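Local coordinates for AB hydrolase-1 domain-containing protein (Thermoplasma acidophilum DSM 1728, PDB 3BDI) that is of unknown specific function but, as a member of the alpha/beta hydrolase superfamily, probably acts as a hydrolase in the cytoplasm, at residues V16-K20 against S40-D44; K140-I146 against E168-I173. All coordinates share one frame; numbering follows the deposited sequence.

Contact 1. Residues V16-K20 against S40-D44; sequences VFQRK and SMDWD
R19 and S40 mark the nearest backbone approach of the two segments, with 6.9 Å between R19 CA and S40 CA: strand 14-21, second in from the antiparallel end of the alpha/beta hydrolase sheet, faces the loop that leads from strand 28-33 to helix 48-53. That loop tightens into a 3-10 turn here, D44 N bonding back to M41 O. F17 and R19 both point toward it from the strand, and the guanidinium of R19 carries the contact. The arginine chain runs out past S40, R19 CD lying 3.4 Å from S40 OG, and bends at chi3 (77°), which turns the guanidinium against the loop. R19 NH1 donates to S40 O (3.0 Å), off the carbonyl plane, and also joins NH2 in an end-on salt bridge to D44. Both nitrogens converge on the single oxygen D44 OD1, which lies in the guanidinium plane, whereas the carboxylate itself is turned 67° to that plane. NH2 reaches OD1 on its syn side, while NH1 comes from above the carboxylate. E6 of strand 5-11 takes NE in a second salt bridge, so the guanidinium is gripped by two acidic side chains and by S40 O, which together restrict its rotation. One face lies under the selenium of selenomethionine M41, 3.6 Å from M41 SE to R19 NE, and this selenium also makes an oblique Met-aromatic contact with F17. S40 OG, hydrogen-bonded to D63, sits at the edge of the F17 ring, 3.4 Å from F17 CE2.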
ATOM      1  N   VAL A  16     -17.317   2.001  -0.235  1.00  7.65           N
ATOM      2  CA  VAL A  16     -16.047   1.309  -0.277  1.00  8.23           C
ATOM      3  C   VAL A  16     -16.119   0.056   0.576  1.00  8.06           C
ATOM      4  O   VAL A  16     -16.490   0.133   1.745  1.00  8.98           O
ATOM      5  CB  VAL A  16     -14.940   2.249   0.244  1.00  8.83           C
ATOM      6  CG1 VAL A  16     -13.605   1.532   0.355  1.00  9.34           C
ATOM      7  CG2 VAL A  16     -14.830   3.429  -0.698  1.00 11.04           C
ATOM      8  N   PHE A  17     -15.754  -1.084   0.008  1.00  7.95           N
ATOM      9  CA  PHE A  17     -15.549  -2.298   0.780  1.00  7.78           C
ATOM     10  C   PHE A  17     -14.183  -2.249   1.438  1.00  7.60           C
ATOM     11  O   PHE A  17     -13.196  -1.881   0.821  1.00  8.13           O
ATOM     12  CB  PHE A  17     -15.599  -3.528  -0.125  1.00  7.37           C
ATOM     13  CG  PHE A  17     -15.313  -4.827   0.593  1.00  7.96           C
ATOM     14  CD1 PHE A  17     -16.238  -5.332   1.476  1.00  8.20           C
ATOM     15  CD2 PHE A  17     -14.136  -5.550   0.374  1.00  9.08           C
ATOM     16  CE1 PHE A  17     -15.987  -6.481   2.167  1.00  9.69           C
ATOM     17  CE2 PHE A  17     -13.874  -6.720   1.040  1.00 10.02           C
ATOM     18  CZ  PHE A  17     -14.839  -7.210   1.936  1.00  8.13           C
ATOM     19  N   GLN A  18     -14.132  -2.624   2.716  1.00  8.32           N
ATOM     20  CA  GLN A  18     -12.846  -2.789   3.381  1.00  8.58           C
ATOM     21  C   GLN A  18     -12.804  -3.949   4.319  1.00  8.02           C
ATOM     22  O   GLN A  18     -13.828  -4.405   4.833  1.00  7.94           O
ATOM     23  CB  GLN A  18     -12.437  -1.502   4.148  1.00  9.31           C
ATOM     24  CG  GLN A  18     -13.270  -1.218   5.393  1.00  9.46           C
ATOM     25  CD  GLN A  18     -12.774   0.016   6.167  1.00  8.96           C
ATOM     26  OE1 GLN A  18     -11.857   0.701   5.736  1.00 10.85           O
ATOM     27  NE2 GLN A  18     -13.427   0.351   7.280  1.00  9.72           N
ATOM     28  N   ARG A  19     -11.595  -4.398   4.561  1.00  8.39           N
ATOM     29  CA  ARG A  19     -11.257  -5.411   5.570  1.00  8.39           C
ATOM     30  C   ARG A  19     -10.320  -4.790   6.574  1.00  8.20           C
ATOM     31  O   ARG A  19      -9.406  -4.074   6.201  1.00  9.87           O
ATOM     32  CB  ARG A  19     -10.579  -6.589   4.893  1.00  9.11           C
ATOM     33  CG  ARG A  19     -11.288  -7.042   3.617  1.00  9.68           C
ATOM     34  CD  ARG A  19     -10.585  -8.199   2.975  1.00 10.82           C
ATOM     35  NE  ARG A  19     -10.850  -9.461   3.669  1.00 10.14           N
ATOM     36  CZ  ARG A  19     -10.019 -10.506   3.646  1.00 10.23           C
ATOM     37  NH1 ARG A  19      -8.816 -10.391   3.101  1.00 11.49           N
ATOM     38  NH2 ARG A  19     -10.376 -11.635   4.258  1.00 14.20           N
ATOM     39  N   LYS A  20     -10.562  -5.050   7.871  1.00 10.25           N
ATOM     40  CA  LYS A  20      -9.703  -4.430   8.874  1.00  9.55           C
ATOM     41  C   LYS A  20      -9.536  -5.321  10.081  1.00 10.51           C
ATOM     42  O   LYS A  20     -10.409  -6.095  10.361  1.00 11.71           O
ATOM     43  CB  LYS A  20     -10.233  -3.059   9.308  1.00  8.97           C
ATOM     44  CG  LYS A  20     -11.519  -3.126  10.082  1.00 10.89           C
ATOM     45  CD  LYS A  20     -12.083  -1.744  10.347  1.00 11.76           C
ATOM     46  CE  LYS A  20     -13.292  -1.795  11.274  1.00 12.84           C
ATOM     47  NZ  LYS A  20     -14.033  -0.482  11.376  1.00 13.33           N
ATOM     48  N   SER A  40      -8.676  -6.539  -1.950  1.00  8.52           N
ATOM     49  CA  SER A  40      -8.358  -6.692  -0.538  1.00  8.13           C
ATOM     50  C   SER A  40      -8.470  -8.132  -0.056  1.00  7.67           C
ATOM     51  O   SER A  40      -7.875  -8.468   0.993  1.00  9.37           O
ATOM     52  CB  SER A  40      -9.248  -5.800   0.307  1.00  7.95           C
ATOM     53  OG  SER A  40     -10.587  -6.214   0.204  1.00  9.59           O
HETATM   54  N   MSE A  41      -9.181  -8.997  -0.792  1.00  8.07           N
HETATM   55  CA  MSE A  41      -9.240 -10.428  -0.443  1.00  8.67           C
HETATM   56  C   MSE A  41      -7.891 -11.116  -0.614  1.00  8.97           C
HETATM   57  O   MSE A  41      -7.590 -12.083   0.100  1.00 10.09           O
HETATM   58  CB  MSE A  41     -10.305 -11.158  -1.254  1.00 10.51           C
HETATM   59  CG  MSE A  41     -11.694 -10.606  -1.102  1.00  8.73           C
HETATM   60 SE   MSE A  41     -12.399 -10.783   0.703  0.75 13.49          SE
HETATM   61  CE  MSE A  41     -12.396 -12.695   0.776  1.00 20.86           C
ATOM     62  N   ASP A  42      -7.063 -10.613  -1.521  1.00  8.81           N
ATOM     63  CA  ASP A  42      -5.863 -11.344  -1.888  1.00  7.81           C
ATOM     64  C   ASP A  42      -4.743 -11.259  -0.867  1.00  8.26           C
ATOM     65  O   ASP A  42      -3.785 -12.032  -0.935  1.00  9.69           O
ATOM     66  CB  ASP A  42      -5.428 -10.923  -3.274  1.00  9.33           C
ATOM     67  CG  ASP A  42      -6.388 -11.399  -4.299  1.00  8.89           C
ATOM     68  OD1 ASP A  42      -6.414 -12.627  -4.559  1.00 11.55           O
ATOM     69  OD2 ASP A  42      -7.163 -10.615  -4.862  1.00  9.94           O
ATOM     70  N   TRP A  43      -4.838 -10.361   0.112  1.00  8.92           N
ATOM     71  CA  TRP A  43      -3.914 -10.282   1.202  1.00  9.11           C
ATOM     72  C   TRP A  43      -4.073 -11.521   2.128  1.00  9.35           C
ATOM     73  O   TRP A  43      -3.220 -11.700   3.013  1.00  9.39           O
ATOM     74  CB  TRP A  43      -4.154  -8.992   2.025  1.00  9.01           C
ATOM     75  CG  TRP A  43      -4.155  -7.696   1.257  1.00  8.07           C
ATOM     76  CD1 TRP A  43      -5.159  -6.780   1.281  1.00  8.43           C
ATOM     77  CD2 TRP A  43      -3.126  -7.151   0.382  1.00  7.62           C
ATOM     78  NE1 TRP A  43      -4.835  -5.706   0.476  1.00  8.45           N
ATOM     79  CE2 TRP A  43      -3.608  -5.909  -0.096  1.00  9.03           C
ATOM     80  CE3 TRP A  43      -1.902  -7.628  -0.112  1.00  8.94           C
ATOM     81  CZ2 TRP A  43      -2.867  -5.096  -0.931  1.00  9.39           C
ATOM     82  CZ3 TRP A  43      -1.164  -6.805  -0.956  1.00  8.37           C
ATOM     83  CH2 TRP A  43      -1.672  -5.544  -1.370  1.00  9.09           C
ATOM     84  N   ASP A  44      -5.119 -12.313   1.953  1.00 10.20           N
ATOM     85  CA  ASP A  44      -5.280 -13.574   2.713  1.00  9.67           C
ATOM     86  C   ASP A  44      -4.084 -14.485   2.444  1.00  9.44           C
ATOM     87  O   ASP A  44      -3.702 -15.276   3.313  1.00 10.28           O
ATOM     88  CB  ASP A  44      -6.537 -14.368   2.258  1.00 11.41           C
ATOM     89  CG  ASP A  44      -7.857 -13.863   2.805  1.00 14.87           C
ATOM     90  OD1 ASP A  44      -7.821 -13.010   3.702  1.00 15.76           O
ATOM     91  OD2 ASP A  44      -8.888 -14.419   2.311  1.00 19.43           O
TER

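Contact 2. Residues K140-I146 against E168-I173; sequences KGDMKKI and EYASII
The methyl of selenomethionine M143 lies over one face of the Y169 ring, a CH-pi contact with M143 CE 3.5 Å from Y169 CD1 and the selenium above the same face farther back. This is the apolar centre of a helix-to-helix contact in the alpha/beta hydrolase fold, where short helix 140-143 and the turn after it meet the C-terminal end of helix 163-172. Deeper in, I173 CD1 touches I146 CD1 at 4.1 Å, while I146 also rests on helix 109-120 and I173 on strand 150-155, so the two isoleucines, both beyond their helices, tie the contact to these neighbouring elements. I172 points toward segment 140-146. Its CG2, anti to the backbone N, packs against M143 CB (3.7 Å) and approaches the backbone at K140 O and K144 N, and its CD1 lies against K140 CB and CG. The backbones come close here, K144 CA making an almost straight C-H...O contact of 3.5 Å with I172 O. At the outer edge, the extended K140 chain passes I172 and brings its CE near the plane of the Y169 ring, at the ring's edge. It then meets E168 at about a right angle, in a salt bridge that closes the polar side: K140 NZ approaches E168 OE2 from above the carboxylate plane, at 2.9 Å.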
ATOM      1  N   LYS A 140       9.880  11.199 -10.486  1.00 19.17           N
ATOM      2  CA  LYS A 140      11.216  11.011  -9.883  1.00 17.46           C
ATOM      3  C   LYS A 140      11.707  12.267  -9.170  1.00 18.01           C
ATOM      4  O   LYS A 140      12.344  12.182  -8.099  1.00 16.37           O
ATOM      5  CB  LYS A 140      12.221  10.617 -10.968  1.00 16.71           C
ATOM      6  CG  LYS A 140      11.900   9.303 -11.634  1.00 21.32           C
ATOM      7  CD  LYS A 140      12.912   9.000 -12.731  1.00 19.01           C
ATOM      8  CE  LYS A 140      12.471   7.778 -13.500  1.00 20.40           C
ATOM      9  NZ  LYS A 140      13.454   7.457 -14.596  1.00 23.62           N
ATOM     10  N   GLY A 141      11.437  13.444  -9.748  1.00 18.10           N
ATOM     11  CA  GLY A 141      11.926  14.685  -9.166  1.00 20.46           C
ATOM     12  C   GLY A 141      11.228  14.962  -7.845  1.00 19.15           C
ATOM     13  O   GLY A 141      11.802  15.576  -6.947  1.00 21.36           O
ATOM     14  N   ASP A 142      10.002  14.461  -7.683  1.00 18.03           N
ATOM     15  CA  ASP A 142       9.300  14.677  -6.424  1.00 19.26           C
ATOM     16  C   ASP A 142       9.644  13.577  -5.420  1.00 16.79           C
ATOM     17  O   ASP A 142       9.737  13.806  -4.203  1.00 17.06           O
ATOM     18  CB  ASP A 142       7.793  14.694  -6.698  1.00 22.26           C
ATOM     19  CG  ASP A 142       7.423  15.643  -7.835  1.00 32.73           C
ATOM     20  OD1 ASP A 142       7.261  16.843  -7.541  1.00 34.56           O
ATOM     21  OD2 ASP A 142       7.319  15.190  -9.012  1.00 41.30           O
HETATM   22  N   MSE A 143       9.814  12.361  -5.930  1.00 17.67           N
HETATM   23  CA  MSE A 143      10.224  11.235  -5.128  1.00 17.55           C
HETATM   24  C   MSE A 143      11.537  11.501  -4.455  1.00 14.97           C
HETATM   25  O   MSE A 143      11.742  11.034  -3.354  1.00 14.50           O
HETATM   26  CB  MSE A 143      10.321   9.953  -5.961  1.00 17.30           C
HETATM   27  CG  MSE A 143       8.956   9.387  -6.309  1.00 13.64           C
HETATM   28 SE   MSE A 143       8.988   7.911  -7.574  0.75 26.91          SE
HETATM   29  CE  MSE A 143      10.682   7.218  -7.410  1.00 19.34           C
ATOM     30  N   LYS A 144      12.439  12.265  -5.097  1.00 15.51           N
ATOM     31  CA  LYS A 144      13.699  12.565  -4.444  1.00 14.46           C
ATOM     32  C   LYS A 144      13.525  13.264  -3.100  1.00 14.14           C
ATOM     33  O   LYS A 144      14.425  13.134  -2.240  1.00 17.55           O
ATOM     34  CB  LYS A 144      14.694  13.321  -5.360  1.00 15.73           C
ATOM     35  CG  LYS A 144      14.442  14.765  -5.596  1.00 20.45           C
ATOM     36  CD  LYS A 144      15.550  15.381  -6.502  1.00 21.82           C
ATOM     37  CE  LYS A 144      15.294  16.843  -6.755  1.00 28.73           C
ATOM     38  NZ  LYS A 144      16.453  17.564  -7.383  1.00 34.91           N
ATOM     39  N   LYS A 145      12.371  13.902  -2.903  1.00 17.04           N
ATOM     40  CA  LYS A 145      12.038  14.636  -1.689  1.00 19.12           C
ATOM     41  C   LYS A 145      11.491  13.800  -0.528  1.00 21.18           C
ATOM     42  O   LYS A 145      11.488  14.261   0.620  1.00 20.97           O
ATOM     43  CB  LYS A 145      11.066  15.762  -2.024  1.00 22.73           C
ATOM     44  N   ILE A 146      11.046  12.581  -0.806  1.00 17.59           N
ATOM     45  CA  ILE A 146      10.441  11.754   0.247  1.00 16.90           C
ATOM     46  C   ILE A 146      11.369  11.536   1.429  1.00 17.01           C
ATOM     47  O   ILE A 146      12.493  11.036   1.292  1.00 16.02           O
ATOM     48  CB  ILE A 146       9.950  10.377  -0.330  1.00 17.74           C
ATOM     49  CG1 ILE A 146       8.797  10.624  -1.308  1.00 16.68           C
ATOM     50  CG2 ILE A 146       9.481   9.433   0.751  1.00 14.99           C
ATOM     51  CD1 ILE A 146       8.460   9.376  -2.201  1.00 14.78           C
ATOM     52  N   GLU A 168      16.927   2.162  -9.624  1.00 15.94           N
ATOM     53  CA  GLU A 168      16.762   3.581  -9.806  1.00 16.29           C
ATOM     54  C   GLU A 168      15.892   4.223  -8.707  1.00 15.22           C
ATOM     55  O   GLU A 168      16.241   5.211  -8.090  1.00 15.32           O
ATOM     56  CB  GLU A 168      16.194   3.875 -11.170  1.00 19.16           C
ATOM     57  CG  GLU A 168      16.329   5.338 -11.471  1.00 26.43           C
ATOM     58  CD  GLU A 168      15.824   5.735 -12.819  1.00 29.05           C
ATOM     59  OE1 GLU A 168      15.379   4.842 -13.584  1.00 25.61           O
ATOM     60  OE2 GLU A 168      15.894   6.960 -13.082  1.00 26.29           O
ATOM     61  N   TYR A 169      14.742   3.625  -8.396  1.00 12.97           N
ATOM     62  CA  TYR A 169      13.911   4.191  -7.348  1.00 13.33           C
ATOM     63  C   TYR A 169      14.602   4.121  -5.992  1.00 13.65           C
ATOM     64  O   TYR A 169      14.403   5.006  -5.157  1.00 14.20           O
ATOM     65  CB  TYR A 169      12.564   3.469  -7.290  1.00 12.93           C
ATOM     66  CG  TYR A 169      11.636   3.691  -8.453  1.00 15.04           C
ATOM     67  CD1 TYR A 169      11.890   4.649  -9.440  1.00 18.00           C
ATOM     68  CD2 TYR A 169      10.462   2.939  -8.571  1.00 12.54           C
ATOM     69  CE1 TYR A 169      11.013   4.837 -10.503  1.00 17.34           C
ATOM     70  CE2 TYR A 169       9.600   3.121  -9.612  1.00 14.07           C
ATOM     71  CZ  TYR A 169       9.863   4.062 -10.592  1.00 15.63           C
ATOM     72  OH  TYR A 169       8.988   4.245 -11.641  1.00 18.52           O
ATOM     73  N   ALA A 170      15.418   3.093  -5.767  1.00 14.44           N
ATOM     74  CA  ALA A 170      16.124   2.937  -4.508  1.00 13.19           C
ATOM     75  C   ALA A 170      17.161   4.048  -4.330  1.00 17.32           C
ATOM     76  O   ALA A 170      17.439   4.498  -3.222  1.00 18.70           O
ATOM     77  CB  ALA A 170      16.801   1.587  -4.453  1.00 16.29           C
ATOM     78  N   SER A 171      17.713   4.479  -5.436  1.00 15.64           N
ATOM     79  CA  SER A 171      18.651   5.612  -5.399  1.00 16.09           C
ATOM     80  C   SER A 171      17.963   6.950  -5.176  1.00 15.98           C
ATOM     81  O   SER A 171      18.461   7.831  -4.455  1.00 17.77           O
ATOM     82  CB  SER A 171      19.371   5.674  -6.733  1.00 19.08           C
ATOM     83  OG  SER A 171      20.039   4.474  -7.010  1.00 29.80           O
ATOM     84  N   ILE A 172      16.839   7.148  -5.835  1.00 13.78           N
ATOM     85  CA  ILE A 172      16.078   8.370  -5.705  1.00 13.19           C
ATOM     86  C   ILE A 172      15.557   8.581  -4.275  1.00 15.58           C
ATOM     87  O   ILE A 172      15.601   9.700  -3.746  1.00 15.76           O
ATOM     88  CB  ILE A 172      14.903   8.400  -6.735  1.00 16.37           C
ATOM     89  CG1 ILE A 172      15.473   8.440  -8.161  1.00 15.52           C
ATOM     90  CG2 ILE A 172      13.971   9.569  -6.495  1.00 17.52           C
ATOM     91  CD1 ILE A 172      14.442   8.130  -9.255  1.00 18.59           C
ATOM     92  N   ILE A 173      14.991   7.546  -3.653  1.00 13.90           N
ATOM     93  CA  ILE A 173      14.410   7.716  -2.320  1.00 12.32           C
ATOM     94  C   ILE A 173      15.483   7.406  -1.286  1.00 11.05           C
ATOM     95  O   ILE A 173      15.873   6.288  -1.072  1.00 13.82           O
ATOM     96  CB  ILE A 173      13.145   6.809  -2.129  1.00 12.09           C
ATOM     97  CG1 ILE A 173      12.125   7.136  -3.203  1.00 14.31           C
ATOM     98  CG2 ILE A 173      12.583   7.018  -0.759  1.00 14.70           C
ATOM     99  CD1 ILE A 173      10.892   6.174  -3.217  1.00 15.12           C
TER

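Overall arrangement
Contact 1 and contact 2 lie on opposite sides of the chain's centre, their centres 29 Å apart and their nearest atoms about 16 Å apart, so neither touches the other. They follow one another along the chain. Contact 1 belongs to the antiparallel end of the mixed sheet, whereas in contact 2 168-173 packs on strand 150-155, next to the last strand at the parallel end, and 140-146 rests on helix 109-120. Between these ends lies strand 102-107, which leads into a probable nucleophile elbow at S108; with H186 and D158 it has the geometry of a Ser-His-Asp triad, as in related hydrolases. A bound PEG (di(hydroxyethyl)ether) lies about 12 Å from the M41 side chain of contact 1.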